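Agarase (Pseudoalteromonas fuliginea, PDB 6XJ9) is an agarase of glycoside hydrolase family 50 that probably cleaves the beta-1,4 linkages of agarose. Local coordinates at residues 130-135 against 160-165; 311-316 against 396-401; 495-500 against 610-615; 623-628 against 651-656. All blocks are in the same frame, centred on the assembly; numbering follows the deposited sequence.

Contact 1: 130-135 against 160-165; sequences TYYAKL and NPDTWE
Lys-134 reaches across Trp-164 to meet Thr-163, its aliphatic chain packing along the indole while NZ makes the polar contacts. From CB, at the end of strand 128-134, the chain leaves toward the 160-165 loop. CG lies 3.8 Å from Trp-164 CH2, and CD comes to 3.6 Å from Trp-164 CZ3, the two side chains running past each other in opposite directions. The chain then bends at chi3 (-62°), which turns CE off the indole, and NZ beyond it reaches the threonine. At this tip, NZ stands 3.0 Å from Thr-163 OG1, gives one proton to water 1 and another to water 2, and forms a salt bridge with Asp-139. Thr-163 OG1 has its own hydrogen bond to His-138.

Water 1 ties the site together, for it also accepts from the backbone N of Thr-163 at 2.9 Å and bonds to the Tyr-132 hydroxyl. Water 2 lies 2.7 Å from Pro-161 O and may donate to it. Beside this polar group, the Tyr-132 ring lies almost parallel to the six-membered ring of Trp-164, with planes 20° apart, but is slid so far that the two barely overlap. The closest atoms are Tyr-132 CE1 and Trp-164 CZ2 at 3.4 Å, with CZ2 above the rim of the phenol face. The contact thus fastens a long irregular connection to the strand it leaves, 128-134, which runs antiparallel to 89-97 and parallel to 169-174 in the all-beta, probably sandwich-like, CBM-like domain of the agarase.

Contact 2: 311-316 against 396-401; sequences ANSTTL and SFYAAN
A serine N-cap at the start of helix 397-406 meets the 311-316 segment just before strand 315-320, with Ser-396 touching Ser-313. The cap hydroxyl works in both directions. Ser-396 OG accepts from Ala-399 N at 3.2 Å, a fairly straight bond of 161°, and donates weakly to Ser-313 O at 3.4 Å. With OG opposite the backbone N (chi1 -179°), the hydroxyl lies where it can accept from the helix and still reach Ser-313 O.

Ser-313 O has more than this one partner. Water 3 donates to it at 2.8 Å and accepts from Tyr-398 N, while water 4 donates to it and accepts from Phe-397 N at 3.1 Å. The first amides of the helix, which have no carbonyl of an earlier turn to bond, are therefore served by a side chain and two waters, and one carbonyl oxygen gathers three donors. The two segments are brought together by an antiparallel sheet: strand 315-320 pairs with strand 392-395, which runs directly into the cap, and Thr-315 shares a backbone hydrogen bond with Tyr-395. Were Ser-396 replaced by an alanine, Ala-399 N would probably lose its capping acceptor, and Ser-313 O would keep only the waters across this contact. Farther along, Thr-315 CG2 sits 4.3 Å from Phe-397 CE2 at the ring edge, while its hydroxyl turns to Gly-724 O.

Contact 3: 495-500 against 610-615; sequences VKNSPW and LPNHMY
This is a contact between two helix-to-strand turns, in which His-613 reaches over to Ser-498 at the N-terminal ends of the neighbouring parallel strands 501-506 and 614-615, a layout consistent with a (beta/alpha) barrel. A type I' turn follows helix 478-495 and a type I turn follows helix 584-609; a histidine side chain of the second binds a backbone carbonyl of the first, with asparagine and apolar side chains alongside.

The main bond runs from His-613 NE2 to Ser-498 O, 2.8 Å long and nearly straight at 173°. The oxygen lies almost in the imidazole plane, but the donor stands well above the carbonyl plane, 44° out of it. Nearer the surface, Asn-497 ND2 makes a weak bond of 3.3 Å to Asn-612 OD1 and passes 3.5 Å from His-613 CE1 at the ring edge, its amide almost perpendicular to the imidazole. Asn-497 OD1 is bonded to Tyr-280, whose ring also meets His-613 edge-to-face. Val-495 CG1 also packs on Leu-610 CD2 at 4.1 Å.

The chemistry implies a proton on His-613 NE2, and the bond it makes, with the aromatic neighbour, would fix the rotation of the ring between the turns.

Contact 4: 623-628 against 651-656; sequences WGMPIE and DDKWAF
Met-625 starts from a chi1 of 46°, with CG wedged between the backbone N and the carbonyl carbon, and then runs fully extended, which brings its terminal methyl against Lys-653, Trp-654 and Phe-656. Lys-653 meets it from the other side: its chain bends at chi2 (62°) and comes in tip to tip, bringing NZ to 3.5 Å from Met-625 CE. The ammonium itself is held by Asp-622 O.

The methyl also lies over one face of the indole. Met-625 CE is 4.3 Å from the centroid of the Trp-654 six-membered ring, a CH-pi contact, and its nearest ring atom is Trp-654 CH2 at 3.9 Å. The sulfur takes a more oblique place, making Met-aromatic contacts with both rings, 4.8 Å from the Trp-654 six-membered-ring centroid and 5.1 Å from that of Phe-656. These segments follow strands 620-621 and 640-643, adjacent parallel strands of a mixed sheet, so the methionine joins the connections beyond the C-terminal ends of the two, just before helix 627-634 on one side and along helix 651-654 on the other. A serine in place of Met-625 would probably open a gap over the indole face and leave Phe-656 without its sulfur neighbour. Ile-627, in the first turn of its helix, adds a second apolar touch, its CD1 lying 3.7 Å from Phe-656 CD1 as the two side chains slide past each other. Phe-642 and Phe-709 also meet the Trp-654 ring edge-to-face.

Followed from the N terminus, the four contacts come in series, each closing before the next opens, so none nests in or crosses another. Contact 1 closes a 24-residue connection, partly unmodelled, with no helix or strand in what is seen, inside the CBM-like domain. Contact 2 spans 79 residues and sets the start of helix 397-406 against the segment leading into strand 315-320, beside strand 392-395 of the same sheet. Contact 3 makes the widest closure, 109 residues rich in helix, between the approaches to two parallel strands. Contact 4 returns to a short span of 22 residues, between connections that leave two adjacent strands of the seven-stranded sheet. No two touch: contacts 1 and 3 lie farthest apart, with centres about 50 Å from each other.

Contact 1: 130-135 against 160-165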
loop_
_atom_site.group_PDB
_atom_site.type_symbol
_atom_site.label_atom_id
_atom_site.label_comp_id
_atom_site.label_asym_id
_atom_site.label_seq_id
_atom_site.Cartn_x
_atom_site.Cartn_y
_atom_site.Cartn_z
ATOM N N THR A 130 5.982 6.910 20.961
ATOM C CA THR A 130 6.748 8.021 21.503
ATOM C C THR A 130 7.504 8.718 20.376
ATOM O O THR A 130 8.163 8.075 19.558
ATOM C CB THR A 130 7.599 7.602 22.712
ATOM O OG1 THR A 130 6.688 7.297 23.768
ATOM C CG2 THR A 130 8.519 8.701 23.195
ATOM N N TYR A 131 7.367 10.048 20.357
ATOM C CA TYR A 131 8.028 10.943 19.424
ATOM C C TYR A 131 8.922 11.869 20.234
ATOM O O TYR A 131 8.461 12.493 21.188
ATOM C CB TYR A 131 6.981 11.718 18.621
ATOM C CG TYR A 131 6.043 10.801 17.882
ATOM C CD1 TYR A 131 4.970 10.197 18.526
ATOM C CD2 TYR A 131 6.270 10.486 16.549
ATOM C CE1 TYR A 131 4.129 9.320 17.856
ATOM C CE2 TYR A 131 5.440 9.612 15.868
ATOM C CZ TYR A 131 4.363 9.035 16.519
ATOM O OH TYR A 131 3.557 8.179 15.825
ATOM N N TYR A 132 10.206 11.927 19.874
ATOM C CA TYR A 132 11.133 12.669 20.712
ATOM C C TYR A 132 11.966 13.637 19.877
ATOM O O TYR A 132 12.177 13.438 18.681
ATOM C CB TYR A 132 11.969 11.705 21.557
ATOM C CG TYR A 132 12.943 10.889 20.747
ATOM C CD1 TYR A 132 14.153 11.432 20.330
ATOM C CD2 TYR A 132 12.657 9.579 20.395
ATOM C CE1 TYR A 132 15.053 10.697 19.576
ATOM C CE2 TYR A 132 13.555 8.829 19.647
ATOM C CZ TYR A 132 14.752 9.393 19.238
ATOM O OH TYR A 132 15.646 8.671 18.500
ATOM N N ALA A 133 12.416 14.703 20.537
ATOM C CA ALA A 133 13.302 15.689 19.955
ATOM C C ALA A 133 14.409 15.986 20.963
ATOM O O ALA A 133 14.122 16.453 22.062
ATOM C CB ALA A 133 12.500 16.928 19.631
ATOM N N LYS A 134 15.658 15.678 20.593
ATOM C CA LYS A 134 16.810 15.931 21.449
ATOM C C LYS A 134 17.001 17.439 21.563
ATOM O O LYS A 134 17.026 18.135 20.552
ATOM C CB LYS A 134 18.089 15.321 20.863
ATOM C CG LYS A 134 18.222 13.803 20.943
ATOM C CD LYS A 134 19.391 13.264 20.125
ATOM C CE LYS A 134 19.263 13.539 18.644
ATOM N NZ LYS A 134 19.904 12.500 17.801
ATOM N N LEU A 135 17.126 17.935 22.798
ATOM C CA LEU A 135 17.260 19.368 23.008
ATOM C C LEU A 135 18.708 19.715 23.332
ATOM O O LEU A 135 19.113 20.861 23.177
ATOM C CB LEU A 135 16.286 19.823 24.105
ATOM C CG LEU A 135 14.812 19.811 23.686
ATOM C CD1 LEU A 135 13.897 20.352 24.777
ATOM C CD2 LEU A 135 14.613 20.580 22.392
ATOM N N ASN A 160 20.177 13.285 10.181
ATOM C CA ASN A 160 21.124 12.240 10.538
ATOM C C ASN A 160 20.388 10.949 10.901
ATOM O O ASN A 160 19.209 10.972 11.241
ATOM C CB ASN A 160 21.932 12.644 11.781
ATOM C CG ASN A 160 23.212 13.406 11.509
ATOM O OD1 ASN A 160 23.709 13.447 10.389
ATOM N ND2 ASN A 160 23.789 13.975 12.556
ATOM N N PRO A 161 21.067 9.776 10.911
ATOM C CA PRO A 161 20.516 8.587 11.566
ATOM C C PRO A 161 20.277 8.910 13.038
ATOM O O PRO A 161 20.908 9.809 13.585
ATOM C CB PRO A 161 21.683 7.581 11.534
ATOM C CG PRO A 161 22.540 8.036 10.368
ATOM C CD PRO A 161 22.414 9.545 10.362
ATOM N N ASP A 162 19.367 8.165 13.662
ATOM C CA ASP A 162 19.160 8.203 15.101
ATOM C C ASP A 162 20.480 7.926 15.818
ATOM O O ASP A 162 21.309 7.164 15.322
ATOM C CB ASP A 162 18.123 7.163 15.518
ATOM C CG ASP A 162 16.720 7.467 15.026
ATOM O OD1 ASP A 162 16.481 8.617 14.606
ATOM O OD2 ASP A 162 15.874 6.555 15.088
ATOM N N THR A 163 20.655 8.549 16.992
ATOM C CA THR A 163 21.882 8.398 17.761
ATOM C C THR A 163 21.716 7.283 18.788
ATOM O O THR A 163 22.660 6.956 19.491
ATOM C CB THR A 163 22.339 9.713 18.407
ATOM O OG1 THR A 163 21.267 10.217 19.209
ATOM C CG2 THR A 163 22.772 10.747 17.390
ATOM N N TRP A 164 20.510 6.715 18.869
ATOM C CA TRP A 164 20.310 5.451 19.552
ATOM C C TRP A 164 19.172 4.702 18.872
ATOM O O TRP A 164 18.294 5.323 18.276
ATOM C CB TRP A 164 20.063 5.658 21.056
ATOM C CG TRP A 164 18.776 6.355 21.375
ATOM C CD1 TRP A 164 17.543 5.782 21.509
ATOM C CD2 TRP A 164 18.586 7.767 21.594
ATOM N NE1 TRP A 164 16.608 6.738 21.803
ATOM C CE2 TRP A 164 17.216 7.963 21.863
ATOM C CE3 TRP A 164 19.434 8.880 21.589
ATOM C CZ2 TRP A 164 16.681 9.223 22.131
ATOM C CZ3 TRP A 164 18.908 10.124 21.862
ATOM C CH2 TRP A 164 17.550 10.292 22.132
ATOM N N GLU A 165 19.198 3.367 18.972
ATOM C CA GLU A 165 18.169 2.522 18.388
ATOM C C GLU A 165 17.016 2.403 19.384
ATOM O O GLU A 165 17.246 2.243 20.585
ATOM C CB GLU A 165 18.772 1.156 18.044
ATOM C CG GLU A 165 17.844 0.258 17.236
HETATM O O HOH W 1 18.490 9.872 18.304
HETATM O O HOH W 2 19.947 11.820 15.162
#

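Contact 2: 311-316 against 396-401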
loop_
_atom_site.group_PDB
_atom_site.type_symbol
_atom_site.label_atom_id
_atom_site.label_comp_id
_atom_site.label_asym_id
_atom_site.label_seq_id
_atom_site.Cartn_x
_atom_site.Cartn_y
_atom_site.Cartn_z
ATOM N N ALA A 311 22.379 14.770 -12.487
ATOM C CA ALA A 311 23.181 15.829 -11.884
ATOM C C ALA A 311 23.032 15.906 -10.361
ATOM O O ALA A 311 23.959 16.332 -9.678
ATOM C CB ALA A 311 22.877 17.162 -12.535
ATOM N N ASN A 312 21.888 15.480 -9.823
ATOM C CA ASN A 312 21.606 15.694 -8.409
ATOM C C ASN A 312 21.587 14.370 -7.642
ATOM O O ASN A 312 21.104 14.324 -6.516
ATOM C CB ASN A 312 20.304 16.463 -8.199
ATOM C CG ASN A 312 20.278 17.779 -8.948
ATOM O OD1 ASN A 312 19.672 17.873 -10.014
ATOM N ND2 ASN A 312 20.965 18.781 -8.423
ATOM N N SER A 313 22.135 13.312 -8.249
ATOM C CA SER A 313 22.234 12.007 -7.608
ATOM C C SER A 313 23.615 11.757 -6.983
ATOM O O SER A 313 23.934 10.615 -6.651
ATOM C CB SER A 313 21.882 10.914 -8.598
ATOM O OG SER A 313 20.480 10.930 -8.873
ATOM N N THR A 314 24.431 12.804 -6.804
ATOM C CA THR A 314 25.801 12.630 -6.324
ATOM C C THR A 314 25.928 13.036 -4.856
ATOM O O THR A 314 25.227 13.925 -4.385
ATOM C CB THR A 314 26.834 13.394 -7.167
ATOM O OG1 THR A 314 26.885 14.760 -6.745
ATOM C CG2 THR A 314 26.593 13.302 -8.658
ATOM N N THR A 315 26.851 12.386 -4.143
ATOM C CA THR A 315 27.078 12.669 -2.733
ATOM C C THR A 315 28.576 12.843 -2.480
ATOM O O THR A 315 29.410 12.217 -3.136
ATOM C CB THR A 315 26.414 11.600 -1.850
ATOM O OG1 THR A 315 26.355 12.077 -0.501
ATOM C CG2 THR A 315 27.102 10.250 -1.913
ATOM N N LEU A 316 28.915 13.699 -1.514
ATOM C CA LEU A 316 30.302 13.920 -1.139
ATOM C C LEU A 316 30.857 12.685 -0.422
ATOM O O LEU A 316 30.248 12.183 0.517
ATOM C CB LEU A 316 30.383 15.182 -0.276
ATOM C CG LEU A 316 30.101 16.477 -1.037
ATOM C CD1 LEU A 316 29.747 17.609 -0.082
ATOM C CD2 LEU A 316 31.280 16.852 -1.918
ATOM N N SER A 396 28.179 8.766 -7.415
ATOM C CA SER A 396 26.772 8.540 -7.727
ATOM C C SER A 396 26.420 7.052 -7.662
ATOM O O SER A 396 26.681 6.307 -8.605
ATOM C CB SER A 396 26.413 9.124 -9.063
ATOM O OG SER A 396 25.032 8.906 -9.327
ATOM N N PHE A 397 25.789 6.625 -6.560
ATOM C CA PHE A 397 25.402 5.228 -6.432
ATOM C C PHE A 397 24.271 4.898 -7.408
ATOM O O PHE A 397 24.182 3.764 -7.891
ATOM C CB PHE A 397 25.082 4.859 -4.979
ATOM C CG PHE A 397 26.266 4.855 -4.041
ATOM C CD1 PHE A 397 27.092 3.743 -3.943
ATOM C CD2 PHE A 397 26.545 5.959 -3.251
ATOM C CE1 PHE A 397 28.184 3.751 -3.085
ATOM C CE2 PHE A 397 27.632 5.967 -2.385
ATOM C CZ PHE A 397 28.447 4.858 -2.298
ATOM N N TYR A 398 23.417 5.886 -7.709
ATOM C CA TYR A 398 22.352 5.637 -8.668
ATOM C C TYR A 398 22.943 5.339 -10.046
ATOM O O TYR A 398 22.545 4.365 -10.675
ATOM C CB TYR A 398 21.303 6.750 -8.712
ATOM C CG TYR A 398 20.220 6.475 -9.727
ATOM C CD1 TYR A 398 19.241 5.518 -9.489
ATOM C CD2 TYR A 398 20.213 7.113 -10.960
ATOM C CE1 TYR A 398 18.264 5.236 -10.431
ATOM C CE2 TYR A 398 19.247 6.842 -11.915
ATOM C CZ TYR A 398 18.269 5.900 -11.649
ATOM O OH TYR A 398 17.299 5.631 -12.572
ATOM N N ALA A 399 23.898 6.159 -10.498
ATOM C CA ALA A 399 24.521 5.946 -11.799
ATOM C C ALA A 399 25.289 4.620 -11.811
ATOM O O ALA A 399 25.245 3.895 -12.801
ATOM C CB ALA A 399 25.431 7.100 -12.144
ATOM N N ALA A 400 25.996 4.305 -10.714
ATOM C CA ALA A 400 26.672 3.016 -10.612
ATOM C C ALA A 400 25.671 1.873 -10.810
ATOM O O ALA A 400 25.934 0.926 -11.555
ATOM C CB ALA A 400 27.413 2.906 -9.301
ATOM N N ASN A 401 24.506 1.988 -10.165
ATOM C CA ASN A 401 23.450 0.993 -10.275
ATOM C C ASN A 401 22.952 0.851 -11.713
ATOM O O ASN A 401 22.632 -0.259 -12.140
ATOM C CB ASN A 401 22.336 1.242 -9.261
ATOM C CG ASN A 401 22.802 0.957 -7.851
ATOM O OD1 ASN A 401 23.748 0.186 -7.648
ATOM N ND2 ASN A 401 22.156 1.581 -6.878
HETATM O O HOH W 3 22.666 8.183 -6.012
HETATM O O HOH W 4 25.184 8.988 -4.608
#

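Contact 3: 495-500 against 610-615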
loop_
_atom_site.group_PDB
_atom_site.type_symbol
_atom_site.label_atom_id
_atom_site.label_comp_id
_atom_site.label_asym_id
_atom_site.label_seq_id
_atom_site.Cartn_x
_atom_site.Cartn_y
_atom_site.Cartn_z
ATOM N N VAL A 495 15.983 22.933 -28.004
ATOM C CA VAL A 495 14.610 22.505 -28.237
ATOM C C VAL A 495 14.397 22.324 -29.744
ATOM O O VAL A 495 13.614 21.472 -30.158
ATOM C CB VAL A 495 13.584 23.478 -27.616
ATOM C CG1 VAL A 495 12.188 23.287 -28.193
ATOM C CG2 VAL A 495 13.535 23.373 -26.089
ATOM N N LYS A 496 15.089 23.154 -30.538
ATOM C CA LYS A 496 15.124 23.055 -31.991
ATOM C C LYS A 496 13.702 23.077 -32.547
ATOM O O LYS A 496 13.423 22.380 -33.518
ATOM C CB LYS A 496 15.846 21.774 -32.433
ATOM C CG LYS A 496 17.271 21.643 -31.937
ATOM C CD LYS A 496 18.055 20.500 -32.541
ATOM C CE LYS A 496 19.462 20.448 -31.980
ATOM N NZ LYS A 496 20.465 20.220 -33.046
ATOM N N ASN A 497 12.821 23.846 -31.885
ATOM C CA ASN A 497 11.446 24.146 -32.281
ATOM C C ASN A 497 10.541 22.914 -32.213
ATOM O O ASN A 497 9.454 22.903 -32.802
ATOM C CB ASN A 497 11.365 24.860 -33.637
ATOM C CG ASN A 497 10.136 25.732 -33.782
ATOM O OD1 ASN A 497 9.292 25.495 -34.645
ATOM N ND2 ASN A 497 10.023 26.742 -32.937
ATOM N N SER A 498 10.971 21.890 -31.469
ATOM C CA SER A 498 10.218 20.651 -31.363
ATOM C C SER A 498 8.816 20.894 -30.812
ATOM O O SER A 498 8.671 21.567 -29.794
ATOM C CB SER A 498 10.941 19.641 -30.511
ATOM O OG SER A 498 10.164 18.462 -30.405
ATOM N N PRO A 499 7.766 20.307 -31.442
ATOM C CA PRO A 499 6.406 20.336 -30.903
ATOM C C PRO A 499 6.253 19.564 -29.594
ATOM O O PRO A 499 5.286 19.770 -28.868
ATOM C CB PRO A 499 5.558 19.655 -31.993
ATOM C CG PRO A 499 6.540 18.796 -32.750
ATOM C CD PRO A 499 7.847 19.561 -32.710
ATOM N N TRP A 500 7.243 18.718 -29.288
ATOM C CA TRP A 500 7.243 17.871 -28.106
ATOM C C TRP A 500 7.565 18.685 -26.854
ATOM O O TRP A 500 7.370 18.203 -25.741
ATOM C CB TRP A 500 8.224 16.708 -28.291
ATOM C CG TRP A 500 7.724 15.753 -29.326
ATOM C CD1 TRP A 500 7.989 15.770 -30.666
ATOM C CD2 TRP A 500 6.805 14.676 -29.108
ATOM N NE1 TRP A 500 7.318 14.754 -31.294
ATOM C CE2 TRP A 500 6.574 14.072 -30.365
ATOM C CE3 TRP A 500 6.151 14.167 -27.974
ATOM C CZ2 TRP A 500 5.725 12.979 -30.515
ATOM C CZ3 TRP A 500 5.312 13.085 -28.130
ATOM C CH2 TRP A 500 5.102 12.501 -29.383
ATOM N N LEU A 610 11.827 31.542 -29.038
ATOM C CA LEU A 610 10.919 30.412 -28.907
ATOM C C LEU A 610 9.476 30.889 -29.060
ATOM O O LEU A 610 8.622 30.598 -28.218
ATOM C CB LEU A 610 11.190 29.722 -27.564
ATOM C CG LEU A 610 12.368 28.753 -27.602
ATOM C CD1 LEU A 610 13.192 28.833 -26.325
ATOM C CD2 LEU A 610 11.887 27.333 -27.844
ATOM N N PRO A 611 9.180 31.658 -30.141
ATOM C CA PRO A 611 7.885 32.321 -30.310
ATOM C C PRO A 611 6.699 31.371 -30.359
ATOM O O PRO A 611 5.599 31.779 -30.008
ATOM C CB PRO A 611 8.008 33.026 -31.673
ATOM C CG PRO A 611 9.104 32.254 -32.383
ATOM C CD PRO A 611 10.084 31.938 -31.269
ATOM N N ASN A 612 6.937 30.109 -30.754
ATOM C CA ASN A 612 5.843 29.177 -30.968
ATOM C C ASN A 612 5.502 28.444 -29.670
ATOM O O ASN A 612 4.539 27.688 -29.634
ATOM C CB ASN A 612 6.109 28.175 -32.102
ATOM C CG ASN A 612 6.451 28.825 -33.431
ATOM O OD1 ASN A 612 7.360 28.378 -34.137
ATOM N ND2 ASN A 612 5.754 29.895 -33.763
ATOM N N HIS A 613 6.297 28.671 -28.618
ATOM C CA HIS A 613 6.265 27.832 -27.425
ATOM C C HIS A 613 5.829 28.643 -26.209
ATOM O O HIS A 613 6.162 29.816 -26.102
ATOM C CB HIS A 613 7.657 27.267 -27.152
ATOM C CG HIS A 613 8.024 26.186 -28.099
ATOM N ND1 HIS A 613 8.616 26.459 -29.318
ATOM C CD2 HIS A 613 7.872 24.848 -28.025
ATOM C CE1 HIS A 613 8.827 25.331 -29.957
ATOM N NE2 HIS A 613 8.377 24.325 -29.188
ATOM N N MET A 614 5.117 27.993 -25.278
ATOM C CA MET A 614 4.580 28.697 -24.124
ATOM C C MET A 614 5.710 29.074 -23.173
ATOM O O MET A 614 6.637 28.296 -22.963
ATOM C CB MET A 614 3.575 27.828 -23.367
ATOM C CG MET A 614 2.274 27.646 -24.124
ATOM S SD MET A 614 1.075 26.792 -23.093
ATOM C CE MET A 614 1.813 25.165 -22.954
ATOM N N TYR A 615 5.586 30.272 -22.592
ATOM C CA TYR A 615 6.453 30.752 -21.532
ATOM C C TYR A 615 5.722 30.550 -20.208
ATOM O O TYR A 615 4.620 31.063 -20.033
ATOM C CB TYR A 615 6.812 32.216 -21.801
ATOM C CG TYR A 615 7.474 32.939 -20.656
ATOM C CD1 TYR A 615 8.393 32.299 -19.841
ATOM C CD2 TYR A 615 7.205 34.281 -20.420
ATOM C CE1 TYR A 615 9.019 32.964 -18.801
ATOM C CE2 TYR A 615 7.821 34.963 -19.387
ATOM C CZ TYR A 615 8.728 34.302 -18.577
ATOM O OH TYR A 615 9.330 34.963 -17.547
#

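Contact 4: 623-628 against 651-656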
loop_
_atom_site.group_PDB
_atom_site.type_symbol
_atom_site.label_atom_id
_atom_site.label_comp_id
_atom_site.label_asym_id
_atom_site.label_seq_id
_atom_site.Cartn_x
_atom_site.Cartn_y
_atom_site.Cartn_z
ATOM N N TRP A 623 5.362 29.997 -0.510
ATOM C CA TRP A 623 5.738 30.776 0.659
ATOM C C TRP A 623 6.294 32.146 0.271
ATOM O O TRP A 623 6.455 32.999 1.135
ATOM C CB TRP A 623 6.706 30.006 1.573
ATOM C CG TRP A 623 7.921 29.439 0.896
ATOM C CD1 TRP A 623 8.139 28.126 0.601
ATOM C CD2 TRP A 623 9.109 30.138 0.474
ATOM N NE1 TRP A 623 9.366 27.964 0.010
ATOM C CE2 TRP A 623 9.982 29.181 -0.088
ATOM C CE3 TRP A 623 9.518 31.477 0.489
ATOM C CZ2 TRP A 623 11.225 29.517 -0.626
ATOM C CZ3 TRP A 623 10.738 31.812 -0.060
ATOM C CH2 TRP A 623 11.581 30.846 -0.605
ATOM N N GLY A 624 6.615 32.363 -1.011
ATOM C CA GLY A 624 7.250 33.620 -1.394
ATOM C C GLY A 624 6.763 34.144 -2.745
ATOM O O GLY A 624 7.550 34.301 -3.681
ATOM N N MET A 625 5.465 34.443 -2.818
ATOM C CA MET A 625 4.847 34.882 -4.058
ATOM C C MET A 625 4.094 36.199 -3.829
ATOM O O MET A 625 2.874 36.204 -3.737
ATOM C CB MET A 625 3.887 33.807 -4.586
ATOM C CG MET A 625 2.952 33.205 -3.544
ATOM S SD MET A 625 1.872 31.963 -4.338
ATOM C CE MET A 625 0.781 31.472 -3.003
ATOM N N PRO A 626 4.783 37.364 -3.740
ATOM C CA PRO A 626 4.082 38.639 -3.569
ATOM C C PRO A 626 3.043 38.789 -4.679
ATOM O O PRO A 626 3.331 38.495 -5.845
ATOM C CB PRO A 626 5.177 39.695 -3.757
ATOM C CG PRO A 626 6.471 38.964 -3.423
ATOM C CD PRO A 626 6.243 37.525 -3.861
ATOM N N ILE A 627 1.837 39.241 -4.308
ATOM C CA ILE A 627 0.758 39.458 -5.271
ATOM C C ILE A 627 1.211 40.388 -6.400
ATOM O O ILE A 627 0.794 40.207 -7.537
ATOM C CB ILE A 627 -0.557 39.931 -4.604
ATOM C CG1 ILE A 627 -1.766 39.801 -5.544
ATOM C CG2 ILE A 627 -0.432 41.357 -4.076
ATOM C CD1 ILE A 627 -2.170 38.363 -5.860
ATOM N N GLU A 628 2.082 41.363 -6.107
ATOM C CA GLU A 628 2.506 42.327 -7.115
ATOM C C GLU A 628 3.291 41.628 -8.224
ATOM O O GLU A 628 3.232 42.010 -9.397
ATOM C CB GLU A 628 3.378 43.417 -6.490
ATOM C CG GLU A 628 2.609 44.369 -5.590
ATOM C CD GLU A 628 2.568 44.020 -4.112
ATOM O OE1 GLU A 628 2.873 42.860 -3.757
ATOM O OE2 GLU A 628 2.234 44.926 -3.306
ATOM N N ASP A 651 -8.276 25.669 -1.513
ATOM C CA ASP A 651 -9.018 26.710 -2.202
ATOM C C ASP A 651 -8.647 28.073 -1.625
ATOM O O ASP A 651 -8.474 29.024 -2.379
ATOM C CB ASP A 651 -10.523 26.396 -2.223
ATOM C CG ASP A 651 -10.868 25.171 -3.062
ATOM O OD1 ASP A 651 -10.191 24.936 -4.096
ATOM O OD2 ASP A 651 -11.783 24.436 -2.669
ATOM N N ASP A 652 -8.497 28.164 -0.289
ATOM C CA ASP A 652 -8.273 29.460 0.333
ATOM C C ASP A 652 -6.923 30.046 -0.083
ATOM O O ASP A 652 -6.806 31.263 -0.245
ATOM C CB ASP A 652 -8.559 29.475 1.840
ATOM C CG ASP A 652 -7.688 28.564 2.692
ATOM O OD1 ASP A 652 -6.744 27.932 2.148
ATOM O OD2 ASP A 652 -7.977 28.473 3.894
ATOM N N LYS A 653 -5.941 29.172 -0.329
ATOM C CA LYS A 653 -4.594 29.599 -0.689
ATOM C C LYS A 653 -4.531 30.107 -2.136
ATOM O O LYS A 653 -3.710 30.971 -2.441
ATOM C CB LYS A 653 -3.601 28.458 -0.438
ATOM C CG LYS A 653 -2.132 28.739 -0.761
ATOM C CD LYS A 653 -1.483 29.854 0.050
ATOM C CE LYS A 653 0.010 29.657 0.249
ATOM N NZ LYS A 653 0.733 30.935 0.455
ATOM N N TRP A 654 -5.397 29.589 -3.016
ATOM C CA TRP A 654 -5.227 29.767 -4.452
ATOM C C TRP A 654 -6.354 30.564 -5.107
ATOM O O TRP A 654 -6.359 30.716 -6.332
ATOM C CB TRP A 654 -5.007 28.410 -5.138
ATOM C CG TRP A 654 -3.770 27.760 -4.601
ATOM C CD1 TRP A 654 -3.693 26.781 -3.652
ATOM C CD2 TRP A 654 -2.414 28.099 -4.942
ATOM N NE1 TRP A 654 -2.387 26.463 -3.396
ATOM C CE2 TRP A 654 -1.578 27.254 -4.178
ATOM C CE3 TRP A 654 -1.827 29.012 -5.830
ATOM C CZ2 TRP A 654 -0.188 27.307 -4.272
ATOM C CZ3 TRP A 654 -0.453 29.059 -5.928
ATOM C CH2 TRP A 654 0.352 28.212 -5.159
ATOM N N ALA A 655 -7.271 31.108 -4.289
ATOM C CA ALA A 655 -8.431 31.843 -4.769
ATOM C C ALA A 655 -7.992 33.097 -5.514
ATOM O O ALA A 655 -8.701 33.567 -6.402
ATOM C CB ALA A 655 -9.344 32.194 -3.617
ATOM N N PHE A 656 -6.819 33.615 -5.146
ATOM C CA PHE A 656 -6.280 34.847 -5.704
ATOM C C PHE A 656 -6.143 34.732 -7.221
ATOM O O PHE A 656 -6.072 35.753 -7.887
ATOM C CB PHE A 656 -4.949 35.224 -5.037
ATOM C CG PHE A 656 -3.778 34.368 -5.459
ATOM C CD1 PHE A 656 -2.932 34.767 -6.489
ATOM C CD2 PHE A 656 -3.544 33.145 -4.854
ATOM C CE1 PHE A 656 -1.875 33.970 -6.904
ATOM C CE2 PHE A 656 -2.474 32.352 -5.257
ATOM C CZ PHE A 656 -1.644 32.759 -6.287
#